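Local structure of glutathione S-transferase (Natrialba magadii ATCC 43099, 6GZF) at residues M10-E15 / G28-Q33. The protein is a Xi-class glutathione transferase of a haloalkaliphilic archaeon that probably uses glutathione to reduce glutathionyl-hydroquinones. Numbering follows the deposited sequence.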
loop_
_atom_site.group_PDB
_atom_site.type_symbol
_atom_site.label_atom_id
_atom_site.label_comp_id
_atom_site.label_asym_id
_atom_site.label_seq_id
_atom_site.Cartn_x
_atom_site.Cartn_y
_atom_site.Cartn_z
ATOM N N MET A 10 23.898 -3.106 12.963
ATOM C CA MET A 10 24.282 -4.179 13.869
ATOM C C MET A 10 25.436 -3.790 14.790
ATOM O O MET A 10 26.211 -2.870 14.502
ATOM C CB MET A 10 24.661 -5.420 13.057
ATOM C CG MET A 10 25.342 -5.082 11.742
ATOM S SD MET A 10 25.379 -6.457 10.582
ATOM C CE MET A 10 23.684 -6.471 9.997
ATOM N N LEU A 11 25.527 -4.496 15.910
ATOM C CA LEU A 11 26.673 -4.400 16.798
ATOM C C LEU A 11 27.458 -5.705 16.699
ATOM O O LEU A 11 26.908 -6.777 16.931
ATOM C CB LEU A 11 26.217 -4.136 18.235
ATOM C CG LEU A 11 27.049 -3.202 19.118
ATOM C CD1 LEU A 11 27.265 -1.861 18.445
ATOM C CD2 LEU A 11 26.363 -3.008 20.461
ATOM N N VAL A 12 28.733 -5.619 16.332
ATOM C CA VAL A 12 29.550 -6.817 16.155
ATOM C C VAL A 12 30.787 -6.784 17.045
ATOM O O VAL A 12 31.683 -5.965 16.840
ATOM C CB VAL A 12 29.989 -6.993 14.688
ATOM C CG1 VAL A 12 30.867 -8.225 14.540
ATOM C CG2 VAL A 12 28.773 -7.088 13.778
ATOM N N ASP A 13 30.826 -7.686 18.024
ATOM C CA ASP A 13 31.894 -7.729 19.020
ATOM C C ASP A 13 32.074 -6.368 19.687
ATOM O O ASP A 13 33.197 -5.935 19.946
ATOM C CB ASP A 13 33.211 -8.194 18.390
ATOM C CG ASP A 13 33.162 -9.642 17.936
ATOM O OD1 ASP A 13 32.338 -10.409 18.479
ATOM O OD2 ASP A 13 33.951 -10.014 17.041
ATOM N N GLY A 14 30.957 -5.697 19.954
ATOM C CA GLY A 14 30.974 -4.399 20.601
ATOM C C GLY A 14 31.249 -3.253 19.646
ATOM O O GLY A 14 31.566 -2.143 20.076
ATOM N N GLU A 15 31.120 -3.514 18.349
ATOM C CA GLU A 15 31.410 -2.504 17.337
ATOM C C GLU A 15 30.217 -2.235 16.425
ATOM O O GLU A 15 29.631 -3.158 15.857
ATOM C CB GLU A 15 32.617 -2.923 16.498
ATOM C CG GLU A 15 33.914 -3.023 17.283
ATOM C CD GLU A 15 34.436 -1.668 17.719
ATOM O OE1 GLU A 15 34.262 -0.691 16.959
ATOM O OE2 GLU A 15 35.019 -1.578 18.820
ATOM N N GLY A 28 18.075 -14.471 7.234
ATOM C CA GLY A 28 18.254 -14.126 8.636
ATOM C C GLY A 28 19.397 -14.846 9.328
ATOM O O GLY A 28 19.217 -15.417 10.405
ATOM N N SER A 29 20.574 -14.821 8.710
ATOM C CA SER A 29 21.724 -15.547 9.240
ATOM C C SER A 29 22.410 -14.806 10.384
ATOM O O SER A 29 23.034 -15.429 11.243
ATOM C CB SER A 29 22.736 -15.824 8.130
ATOM O OG SER A 29 23.292 -14.617 7.640
ATOM N N PHE A 30 22.299 -13.481 10.392
ATOM C CA PHE A 30 22.928 -12.677 11.435
ATOM C C PHE A 30 22.334 -12.981 12.804
ATOM O O PHE A 30 23.038 -12.971 13.814
ATOM C CB PHE A 30 22.787 -11.183 11.133
ATOM C CG PHE A 30 23.275 -10.295 12.245
ATOM C CD1 PHE A 30 24.622 -9.995 12.363
ATOM C CD2 PHE A 30 22.391 -9.766 13.172
ATOM C CE1 PHE A 30 25.077 -9.184 13.384
ATOM C CE2 PHE A 30 22.841 -8.957 14.196
ATOM C CZ PHE A 30 24.186 -8.665 14.301
ATOM N N GLU A 31 21.035 -13.249 12.830
ATOM C CA GLU A 31 20.328 -13.463 14.085
ATOM C C GLU A 31 20.734 -14.787 14.720
ATOM O O GLU A 31 20.667 -14.948 15.938
ATOM C CB GLU A 31 18.818 -13.429 13.863
ATOM C CG GLU A 31 18.373 -12.689 12.609
ATOM C CD GLU A 31 18.778 -11.226 12.610
ATOM O OE1 GLU A 31 19.234 -10.736 11.555
ATOM O OE2 GLU A 31 18.642 -10.568 13.664
ATOM N N ARG A 32 21.156 -15.734 13.887
ATOM C CA ARG A 32 21.673 -17.004 14.381
ATOM C C ARG A 32 23.121 -16.840 14.836
ATOM O O ARG A 32 23.727 -17.767 15.374
ATOM C CB ARG A 32 21.559 -18.091 13.310
ATOM C CG ARG A 32 20.127 -18.519 13.025
ATOM C CD ARG A 32 20.067 -19.666 12.027
ATOM N NE ARG A 32 20.512 -19.265 10.695
ATOM C CZ ARG A 32 19.699 -18.831 9.736
ATOM N NH1 ARG A 32 18.395 -18.738 9.962
ATOM N NH2 ARG A 32 20.188 -18.490 8.552
ATOM N N GLN A 33 23.662 -15.647 14.615
ATOM C CA GLN A 33 24.986 -15.285 15.103
ATOM C C GLN A 33 24.869 -14.279 16.243
ATOM O O GLN A 33 25.870 -13.734 16.708
ATOM C CB GLN A 33 25.836 -14.696 13.974
ATOM C CG GLN A 33 26.068 -15.631 12.802
ATOM C CD GLN A 33 27.270 -16.532 13.007
ATOM O OE1 GLN A 33 27.907 -16.506 14.061
ATOM N NE2 GLN A 33 27.591 -17.329 11.995
#
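A chi1 of 173° turns the Phe30 ring away from its own backbone N and sends it across to Met10, whose bend at chi3 (76°) carries the terminal methyl CE over the ring face. The result is a Met-aromatic contact, a compact example of how one aromatic side chain from an irregular loop packs against a β-hairpin. SD of Met10 lies 4.4 Å from the centroid of the Phe30 ring, 30° off the ring normal, an oblique approach that leaves it closest to the CE1–CD1 side, and CE of Met10 continues over the same face. Nearer the backbone, Met10 CB packs against Phe30 CZ at 3.5 Å, so one methionine meets the aromatic group at both its root and its end. At the ring edge, Val12 CG2 sits near the ring plane, 4.3 Å from Phe30 CE1. With a leucine in place of Phe30 the flat face under the sulfur is gone, which would probably leave the Met10 thioether less firmly placed. The two-stranded antiparallel hairpin of 10-12 and 15-17 turns tightly through Asp13 and Gly14, and Val12 and Glu15 exchange backbone hydrogen bonds in both directions. Arg131, predicted to bind glutathione, touches both Met10 and Phe30 and forms a salt bridge with Glu31, which places this apolar cluster beside the probable glutathione site of the thioredoxin-like domain. On the loop side, Gln33 N donates to Phe30 O at 2.9 Å, closing a turn that begins at Phe30 itself.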